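Local coordinates for protein paenibacillus xanthan lyase (Paenibacillus, PDB 6F2P) that probably cleaves the terminal mannose from the side chains of xanthan by beta-elimination, as a family 8 polysaccharide lyase, at residues 281-286 / 398-403; 823-828 / 889-894; 909-914 / 934-939. All coordinates share one frame; numbering follows the deposited sequence.

How the interactions relate
From the N terminus, interaction 1 comes first, closing a long excursion of 111 residues, with more helix than strand, and tying the alpha-helical domain of the lyase to its super-sandwich domain. Interaction 2 opens after that loop has closed; it joins strands 817-826 and 891-900 within one sheet, with 60 residues between its segments. Interaction 3 follows with a short loop of 19 residues, drawn together round a calcium ion in the golvesin-type C-terminal domain. The three run in series, none nesting in or crossing another. The centres of interactions 1 and 3 lie about 80 Å apart, on opposite sides of the chain's centre, so each contact holds a different region of this elongated protein.

Interaction 1. Residues 281-286 / 398-403; sequences RGREIS and NAENNK
Arg-283 starts in the crowded position, CG between the backbone N and the carbonyl carbon (chi1 77°), and then runs extended to NE. This long reach brings NE to OE1 of Glu-400 at 2.9 Å, in a nearly straight salt bridge (168°). The carboxylate lies at the guanidinium edge, whereas NE approaches OE1 from above the carboxylate plane. A guanidinium with several N-H donors and a carboxylate with two acceptor oxygens can each serve several partners at once: Arg-283 NH1 also meets Glu-395 and Tyr-229, while Glu-400 OE2 meets Arg-287 and Asn-584.

Ser-286 bridges the two backbones. Its OG, in the same crowded position, gives a hydrogen bond to Arg-283 O (2.9 Å), almost along the C=O axis, and accepts one from the backbone N of Asn-401, also at 2.9 Å. A serine can do both, clasping the 3-10 turn 283-285 while holding the other loop beside it. Asn-401, whose left-handed backbone conformation asparagine tolerates well, sets CG anti to its N (chi1 -161°). Its CB lies 3.8 Å from Arg-283 CB, OD1 rests by CG1 and CD1 of Ile-285, and ND2 gives a hydrogen bond to Glu-395 O.

The contact is buried where the loop between strand 275-276 and helix 292-307, from the alpha-helical domain, meets the loop joining strands 380-385 and 411-415 of the super-sandwich domain.

Interaction 2. Residues 823-828 / 889-894; sequences SRIMKS and YKLMLD. With CA (calcium ion), chain C.
Both Arg-824 and Asp-894 carry CG anti to the backbone N (chi1 -173° and -172°), so the two side chains leave neighbouring strands side by side, pointing the same way. Arg-824 stays extended to NE, which brings NH1 to OD2 of Asp-894 at 3.2 Å. The bond is fairly straight at 164°; OD2 sits at the guanidinium edge and is met nearly along its C-O axis. The same NH1 also binds Asn-789 O. The other carboxylate oxygen of Asp-894, OD1, binds a calcium ion at 2.3 Å, and the backbone O is a second, longer ligand. The carboxylates of Glu-769 and Glu-771 and the backbone O atoms of Ser-791 and Lys-794 complete the site. An aspartate fits because its short, flat carboxylate can share its charge between metal and arginine; each would probably favour the ionised form.

Strands 823-826 and 891-894 run antiparallel, as neighbours in one sheet of a beta-sandwich. Ile-825 and Leu-893 form a non-hydrogen-bonded pair, and hydrogen bonds flank it: Asp-894 N to Arg-824 O at 2.8 Å and Met-826 N to Met-892 O at 2.9 Å. Branched aliphatic residues suit the face they share. Ile-825 CD1 touches Leu-893 CD1 at 3.7 Å; the Ile-825 and Leu-891 side chains cross at about a right angle, CG2 meeting CD1; Leu-893 continues to Leu-877 on strand 871-882 of the other sheet.

Met-826 lies on the other face, with Asp-894, its bent chain bringing CE beside CB and OD2 of that residue. Its CB packs on Met-892 CB at 3.7 Å, and CG of Met-892 rests against CB of Ser-828. A water replaces a direct second bond of this methionine pair, giving to Met-826 O and accepting from Met-892 N.

Interaction 3. Residues 909-914 / 934-939; sequences VDNADA and GADYIH. With CA (calcium ion), chain G.
A calcium ion fills the tight side of this contact, drawing together two segments whose backbones stay well apart. Asp-910, with CG anti to its N (chi1 -165°), grips the ion with both carboxylate oxygens, OD1 at 2.6 Å and OD2 at 2.9 Å. Asn-911 takes the crowded position (chi1 52°), which turns its OD1 to the metal at 2.3 Å. From the other segment comes a backbone ligand, Asp-936 O, at 2.4 Å. Tyr-933 O and Asp-1032 OD1 complete the shell.

The side chain of Asp-936 works in the second shell: its OD1 accepts a hydrogen bond from Asn-911 ND2 (3.3 Å, 157°), which reaches it from above the carboxylate plane. Asparagine suits its place because one amide end binds metal while the other is held, fixing its rotation. An alanine at Asp-936 would keep the carbonyl ligand but would probably leave the Asn-911 amide less firmly oriented and the site less negative. Ile-938 CG2 backs the same ND2 at 3.8 Å.

The solvent side is looser: Ala-912 is exposed and takes little part, while Gly-934, also exposed, lies close against the Asp-910 carboxylate. Glycine is apt there, since its phi is positive and a CB would clash with Asp-910 OD2. Asp-913 accepts from the backbone N of Asp-910. Asp-910, Asn-911 and the Asp-936 carbonyl, with Tyr-933 and Asp-1032, form a calcium site at the strand ends and loops of a golvesin-type C-terminal beta-sandwich domain.

Interaction 1. Residues 281-286 / 398-403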
loop_
_atom_site.group_PDB
_atom_site.type_symbol
_atom_site.label_atom_id
_atom_site.label_comp_id
_atom_site.label_asym_id
_atom_site.label_seq_id
_atom_site.Cartn_x
_atom_site.Cartn_y
_atom_site.Cartn_z
ATOM N N ARG A 281 -3.121 16.156 -1.369
ATOM C CA ARG A 281 -2.593 17.467 -1.724
ATOM C C ARG A 281 -1.487 17.940 -0.782
ATOM O O ARG A 281 -1.010 19.076 -0.889
ATOM C CB ARG A 281 -3.713 18.505 -1.827
ATOM C CG ARG A 281 -4.762 18.153 -2.859
ATOM C CD ARG A 281 -5.649 19.330 -3.222
ATOM N NE ARG A 281 -6.218 20.006 -2.058
ATOM C CZ ARG A 281 -5.900 21.246 -1.681
ATOM N NH1 ARG A 281 -5.017 21.947 -2.375
ATOM N NH2 ARG A 281 -6.466 21.790 -0.608
ATOM N N GLY A 282 -1.062 17.054 0.113
ATOM C CA GLY A 282 0.015 17.359 1.040
ATOM C C GLY A 282 -0.143 18.697 1.732
ATOM O O GLY A 282 -1.239 19.044 2.202
ATOM N N ARG A 283 0.940 19.471 1.768
ATOM C CA ARG A 283 0.937 20.733 2.508
ATOM C C ARG A 283 0.027 21.788 1.889
ATOM O O ARG A 283 -0.254 22.813 2.510
ATOM C CB ARG A 283 2.353 21.284 2.673
ATOM C CG ARG A 283 2.946 21.944 1.442
ATOM C CD ARG A 283 4.387 22.348 1.729
ATOM N NE ARG A 283 4.936 23.169 0.660
ATOM C CZ ARG A 283 5.677 22.704 -0.341
ATOM N NH1 ARG A 283 5.976 21.415 -0.405
ATOM N NH2 ARG A 283 6.126 23.533 -1.279
ATOM N N GLU A 284 -0.460 21.526 0.683
ATOM C CA GLU A 284 -1.250 22.518 -0.034
ATOM C C GLU A 284 -2.666 22.715 0.484
ATOM O O GLU A 284 -3.381 23.600 0.012
ATOM C CB GLU A 284 -1.250 22.214 -1.520
ATOM C CG GLU A 284 0.154 22.166 -2.061
ATOM C CD GLU A 284 0.177 22.164 -3.558
ATOM O OE1 GLU A 284 -0.903 22.394 -4.148
ATOM O OE2 GLU A 284 1.267 21.939 -4.141
ATOM N N ILE A 285 -3.065 21.923 1.473
ATOM C CA ILE A 285 -4.392 22.084 2.052
ATOM C C ILE A 285 -4.432 23.381 2.834
ATOM O O ILE A 285 -5.510 23.864 3.177
ATOM C CB ILE A 285 -4.792 20.913 2.974
ATOM C CG1 ILE A 285 -3.797 20.760 4.131
ATOM C CG2 ILE A 285 -4.905 19.624 2.178
ATOM C CD1 ILE A 285 -4.273 19.807 5.230
ATOM N N SER A 286 -3.252 23.942 3.101
ATOM C CA SER A 286 -3.137 25.198 3.840
ATOM C C SER A 286 -3.094 26.443 2.961
ATOM O O SER A 286 -2.794 27.519 3.450
ATOM C CB SER A 286 -1.903 25.190 4.742
ATOM O OG SER A 286 -0.713 25.240 3.979
ATOM N N ASN A 398 8.440 25.508 5.491
ATOM C CA ASN A 398 8.293 26.931 5.179
ATOM C C ASN A 398 7.027 27.544 5.730
ATOM O O ASN A 398 6.412 28.370 5.059
ATOM C CB ASN A 398 8.313 27.180 3.667
ATOM C CG ASN A 398 9.381 26.384 2.961
ATOM O OD1 ASN A 398 10.509 26.260 3.451
ATOM N ND2 ASN A 398 9.026 25.814 1.807
ATOM N N ALA A 399 6.638 27.129 6.934
ATOM C CA ALA A 399 5.498 27.717 7.634
ATOM C C ALA A 399 4.213 27.488 6.874
ATOM O O ALA A 399 3.295 28.317 6.921
ATOM C CB ALA A 399 5.709 29.212 7.862
ATOM N N GLU A 400 4.160 26.364 6.165
ATOM C CA GLU A 400 2.943 25.931 5.492
ATOM C C GLU A 400 2.368 24.698 6.183
ATOM O O GLU A 400 3.114 23.892 6.758
ATOM C CB GLU A 400 3.213 25.626 4.020
ATOM C CG GLU A 400 3.684 26.818 3.215
ATOM C CD GLU A 400 3.533 26.603 1.720
ATOM O OE1 GLU A 400 4.448 26.019 1.100
ATOM O OE2 GLU A 400 2.490 27.018 1.166
ATOM N N ASN A 401 1.043 24.566 6.129
ATOM C CA ASN A 401 0.350 23.423 6.718
ATOM C C ASN A 401 0.695 23.271 8.201
ATOM O O ASN A 401 1.002 22.173 8.670
ATOM C CB ASN A 401 0.690 22.144 5.944
ATOM C CG ASN A 401 -0.310 21.033 6.180
ATOM O OD1 ASN A 401 -1.457 21.287 6.549
ATOM N ND2 ASN A 401 0.118 19.791 5.969
ATOM N N ASN A 402 0.647 24.383 8.931
ATOM C CA ASN A 402 1.131 24.411 10.306
ATOM C C ASN A 402 0.255 23.630 11.263
ATOM O O ASN A 402 0.749 23.107 12.258
ATOM C CB ASN A 402 1.291 25.845 10.809
ATOM C CG ASN A 402 2.225 26.663 9.950
ATOM O OD1 ASN A 402 3.189 26.149 9.387
ATOM N ND2 ASN A 402 1.946 27.953 9.846
ATOM N N LYS A 403 -1.040 23.551 10.963
ATOM C CA LYS A 403 -1.985 22.827 11.816
ATOM C C LYS A 403 -2.363 21.440 11.268
ATOM O O LYS A 403 -3.428 20.911 11.574
ATOM C CB LYS A 403 -3.245 23.666 12.029
ATOM C CG LYS A 403 -3.033 24.918 12.862
ATOM C CD LYS A 403 -3.999 26.010 12.450
ATOM C CE LYS A 403 -5.299 25.965 13.218
ATOM N NZ LYS A 403 -6.239 27.055 12.799
#

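Interaction 2. Residues 823-828 / 889-894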
loop_
_atom_site.group_PDB
_atom_site.type_symbol
_atom_site.label_atom_id
_atom_site.label_comp_id
_atom_site.label_asym_id
_atom_site.label_seq_id
_atom_site.Cartn_x
_atom_site.Cartn_y
_atom_site.Cartn_z
ATOM N N SER A 823 23.367 -27.787 6.092
ATOM C CA SER A 823 23.725 -26.821 5.062
ATOM C C SER A 823 24.927 -27.321 4.279
ATOM O O SER A 823 25.834 -27.926 4.848
ATOM C CB SER A 823 24.019 -25.450 5.675
ATOM O OG SER A 823 25.161 -25.498 6.509
ATOM N N ARG A 824 24.916 -27.097 2.971
ATOM C CA ARG A 824 26.040 -27.486 2.127
ATOM C C ARG A 824 26.908 -26.264 1.893
ATOM O O ARG A 824 26.439 -25.251 1.384
ATOM C CB ARG A 824 25.566 -28.082 0.798
ATOM C CG ARG A 824 26.678 -28.652 -0.064
ATOM C CD ARG A 824 26.125 -29.309 -1.325
ATOM N NE ARG A 824 26.996 -30.369 -1.831
ATOM C CZ ARG A 824 27.752 -30.268 -2.920
ATOM N NH1 ARG A 824 27.751 -29.156 -3.636
ATOM N NH2 ARG A 824 28.509 -31.288 -3.298
ATOM N N ILE A 825 28.171 -26.369 2.292
ATOM C CA ILE A 825 29.100 -25.256 2.251
ATOM C C ILE A 825 30.217 -25.535 1.245
ATOM O O ILE A 825 30.830 -26.607 1.276
ATOM C CB ILE A 825 29.731 -25.029 3.646
ATOM C CG1 ILE A 825 28.645 -24.796 4.712
ATOM C CG2 ILE A 825 30.769 -23.909 3.597
ATOM C CD1 ILE A 825 27.642 -23.713 4.367
ATOM N N MET A 826 30.479 -24.583 0.349
ATOM C CA MET A 826 31.604 -24.715 -0.573
ATOM C C MET A 826 32.897 -24.280 0.116
ATOM O O MET A 826 32.888 -23.387 0.975
ATOM C CB MET A 826 31.367 -23.883 -1.827
ATOM C CG MET A 826 30.064 -24.190 -2.527
ATOM S SD MET A 826 30.081 -25.836 -3.240
ATOM C CE MET A 826 28.902 -26.636 -2.178
ATOM N N LYS A 827 34.007 -24.917 -0.249
ATOM C CA LYS A 827 35.298 -24.562 0.328
ATOM C C LYS A 827 35.710 -23.165 -0.119
ATOM O O LYS A 827 35.567 -22.800 -1.289
ATOM C CB LYS A 827 36.380 -25.576 -0.062
ATOM C CG LYS A 827 37.753 -25.304 0.560
ATOM C CD LYS A 827 38.791 -26.311 0.075
ATOM C CE LYS A 827 40.191 -25.963 0.560
ATOM N NZ LYS A 827 41.194 -26.872 -0.065
ATOM N N SER A 828 36.222 -22.388 0.825
ATOM C CA SER A 828 36.688 -21.045 0.545
ATOM C C SER A 828 37.778 -20.734 1.552
ATOM O O SER A 828 37.642 -21.050 2.734
ATOM C CB SER A 828 35.532 -20.048 0.674
ATOM O OG SER A 828 35.970 -18.702 0.600
ATOM N N TYR A 889 35.917 -13.568 7.634
ATOM C CA TYR A 889 34.710 -14.105 8.244
ATOM C C TYR A 889 33.655 -14.521 7.222
ATOM O O TYR A 889 32.513 -14.807 7.587
ATOM C CB TYR A 889 34.102 -13.070 9.190
ATOM C CG TYR A 889 34.994 -12.645 10.335
ATOM C CD1 TYR A 889 35.812 -11.522 10.232
ATOM C CD2 TYR A 889 35.005 -13.352 11.531
ATOM C CE1 TYR A 889 36.619 -11.115 11.292
ATOM C CE2 TYR A 889 35.810 -12.957 12.595
ATOM C CZ TYR A 889 36.615 -11.841 12.470
ATOM O OH TYR A 889 37.411 -11.462 13.529
ATOM N N LYS A 890 34.031 -14.560 5.949
ATOM C CA LYS A 890 33.061 -14.848 4.893
ATOM C C LYS A 890 32.601 -16.304 4.859
ATOM O O LYS A 890 32.905 -17.095 5.758
ATOM C CB LYS A 890 33.594 -14.401 3.531
ATOM C CG LYS A 890 33.856 -12.903 3.466
ATOM C CD LYS A 890 34.288 -12.453 2.079
ATOM C CE LYS A 890 34.530 -10.951 2.059
ATOM N NZ LYS A 890 34.752 -10.454 0.677
ATOM N N LEU A 891 31.856 -16.650 3.816
ATOM C CA LEU A 891 31.279 -17.980 3.721
ATOM C C LEU A 891 30.724 -18.200 2.326
ATOM O O LEU A 891 30.208 -17.269 1.700
ATOM C CB LEU A 891 30.166 -18.130 4.757
ATOM C CG LEU A 891 29.388 -19.443 4.862
ATOM C CD1 LEU A 891 30.279 -20.574 5.363
ATOM C CD2 LEU A 891 28.191 -19.257 5.781
ATOM N N MET A 892 30.847 -19.428 1.836
ATOM C CA MET A 892 30.249 -19.810 0.564
ATOM C C MET A 892 29.095 -20.785 0.803
ATOM O O MET A 892 29.292 -22.004 0.818
ATOM C CB MET A 892 31.295 -20.443 -0.360
ATOM C CG MET A 892 32.276 -19.457 -0.974
ATOM S SD MET A 892 31.499 -18.366 -2.186
ATOM C CE MET A 892 32.635 -16.982 -2.140
ATOM N N LEU A 893 27.893 -20.245 0.990
ATOM C CA LEU A 893 26.712 -21.057 1.281
ATOM C C LEU A 893 26.052 -21.600 0.008
ATOM O O LEU A 893 25.685 -20.835 -0.884
ATOM C CB LEU A 893 25.714 -20.230 2.095
ATOM C CG LEU A 893 24.365 -20.825 2.502
ATOM C CD1 LEU A 893 24.532 -22.128 3.269
ATOM C CD2 LEU A 893 23.616 -19.802 3.343
ATOM N N ASP A 894 25.897 -22.917 -0.077
ATOM C CA ASP A 894 25.293 -23.521 -1.263
ATOM C C ASP A 894 23.795 -23.713 -1.070
ATOM O O ASP A 894 23.000 -23.250 -1.888
ATOM C CB ASP A 894 25.974 -24.852 -1.625
ATOM C CG ASP A 894 25.493 -25.424 -2.967
ATOM O OD1 ASP A 894 24.705 -24.743 -3.666
ATOM O OD2 ASP A 894 25.912 -26.548 -3.332
HETATM CA CA CA C . 23.109 -23.512 -4.694
HETATM O O HOH W 1 32.763 -20.935 2.646
#

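Interaction 3. Residues 909-914 / 934-939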
loop_
_atom_site.group_PDB
_atom_site.type_symbol
_atom_site.label_atom_id
_atom_site.label_comp_id
_atom_site.label_asym_id
_atom_site.label_seq_id
_atom_site.Cartn_x
_atom_site.Cartn_y
_atom_site.Cartn_z
ATOM N N VAL A 909 4.195 -49.778 19.011
ATOM C CA VAL A 909 2.881 -50.342 19.298
ATOM C C VAL A 909 2.944 -51.255 20.514
ATOM O O VAL A 909 3.690 -52.230 20.518
ATOM C CB VAL A 909 2.315 -51.107 18.098
ATOM C CG1 VAL A 909 0.867 -51.453 18.346
ATOM C CG2 VAL A 909 2.442 -50.274 16.836
ATOM N N ASP A 910 2.179 -50.916 21.552
ATOM C CA ASP A 910 2.127 -51.715 22.773
ATOM C C ASP A 910 0.893 -52.603 22.707
ATOM O O ASP A 910 0.025 -52.381 21.870
ATOM C CB ASP A 910 2.071 -50.805 24.003
ATOM C CG ASP A 910 2.380 -51.544 25.293
ATOM O OD1 ASP A 910 3.555 -51.921 25.490
ATOM O OD2 ASP A 910 1.454 -51.742 26.111
ATOM N N ASN A 911 0.812 -53.617 23.563
ATOM C CA ASN A 911 -0.336 -54.522 23.534
ATOM C C ASN A 911 -1.622 -53.826 23.966
ATOM O O ASN A 911 -2.726 -54.285 23.659
ATOM C CB ASN A 911 -0.081 -55.733 24.415
ATOM C CG ASN A 911 0.340 -55.345 25.807
ATOM O OD1 ASN A 911 1.462 -54.887 26.020
ATOM N ND2 ASN A 911 -0.559 -55.522 26.770
ATOM N N ALA A 912 -1.467 -52.719 24.689
ATOM C CA ALA A 912 -2.590 -51.868 25.070
ATOM C C ALA A 912 -2.067 -50.512 25.511
ATOM O O ALA A 912 -1.542 -50.417 26.620
ATOM C CB ALA A 912 -3.387 -52.507 26.201
ATOM N N ASP A 913 -2.158 -49.456 24.694
ATOM C CA ASP A 913 -2.635 -49.395 23.291
ATOM C C ASP A 913 -4.079 -49.729 22.915
ATOM O O ASP A 913 -4.563 -50.845 23.097
ATOM C CB ASP A 913 -1.630 -49.971 22.292
ATOM C CG ASP A 913 -0.506 -48.997 21.979
ATOM O OD1 ASP A 913 -0.069 -48.283 22.905
ATOM O OD2 ASP A 913 -0.074 -48.940 20.807
ATOM N N ALA A 914 -4.737 -48.713 22.366
ATOM C CA ALA A 914 -6.154 -48.765 22.044
ATOM C C ALA A 914 -6.334 -48.912 20.546
ATOM O O ALA A 914 -7.396 -49.325 20.068
ATOM C CB ALA A 914 -6.844 -47.494 22.530
ATOM N N GLY A 934 5.472 -50.629 28.623
ATOM C CA GLY A 934 4.171 -50.330 29.191
ATOM C C GLY A 934 4.094 -50.792 30.634
ATOM O O GLY A 934 5.113 -51.083 31.268
ATOM N N ALA A 935 2.878 -50.856 31.159
ATOM C CA ALA A 935 2.654 -51.441 32.470
ATOM C C ALA A 935 2.810 -52.950 32.363
ATOM O O ALA A 935 3.632 -53.567 33.050
ATOM C CB ALA A 935 1.261 -51.093 32.959
ATOM N N ASP A 936 2.029 -53.524 31.456
ATOM C CA ASP A 936 1.817 -54.959 31.398
ATOM C C ASP A 936 2.336 -55.596 30.107
ATOM O O ASP A 936 2.901 -54.919 29.244
ATOM C CB ASP A 936 0.316 -55.243 31.526
ATOM C CG ASP A 936 -0.497 -54.672 30.360
ATOM O OD1 ASP A 936 0.054 -53.883 29.558
ATOM O OD2 ASP A 936 -1.702 -54.989 30.262
ATOM N N TYR A 937 2.140 -56.909 30.008
ATOM C CA TYR A 937 2.279 -57.667 28.768
ATOM C C TYR A 937 1.204 -58.748 28.786
ATOM O O TYR A 937 0.523 -58.916 29.790
ATOM C CB TYR A 937 3.667 -58.298 28.660
ATOM C CG TYR A 937 4.135 -58.999 29.915
ATOM C CD1 TYR A 937 3.792 -60.320 30.168
ATOM C CD2 TYR A 937 4.930 -58.338 30.841
ATOM C CE1 TYR A 937 4.224 -60.961 31.314
ATOM C CE2 TYR A 937 5.369 -58.970 31.990
ATOM C CZ TYR A 937 5.015 -60.280 32.223
ATOM O OH TYR A 937 5.454 -60.909 33.369
ATOM N N ILE A 938 1.043 -59.478 27.691
ATOM C CA ILE A 938 0.048 -60.542 27.660
ATOM C C ILE A 938 0.655 -61.902 27.294
ATOM O O ILE A 938 1.754 -61.970 26.744
ATOM C CB ILE A 938 -1.136 -60.196 26.729
ATOM C CG1 ILE A 938 -0.648 -59.853 25.322
ATOM C CG2 ILE A 938 -1.926 -59.032 27.292
ATOM C CD1 ILE A 938 -1.776 -59.593 24.343
ATOM N N HIS A 939 -0.051 -62.981 27.629
ATOM C CA HIS A 939 0.415 -64.330 27.307
ATOM C C HIS A 939 -0.725 -65.304 27.003
ATOM O O HIS A 939 -1.868 -65.079 27.404
ATOM C CB HIS A 939 1.361 -64.882 28.390
ATOM C CG HIS A 939 0.719 -65.082 29.731
ATOM N ND1 HIS A 939 -0.272 -66.013 29.954
ATOM C CD2 HIS A 939 0.952 -64.488 30.927
ATOM C CE1 HIS A 939 -0.634 -65.975 31.225
ATOM N NE2 HIS A 939 0.094 -65.058 31.837
HETATM CA CA CA G . 3.157 -53.833 27.143
#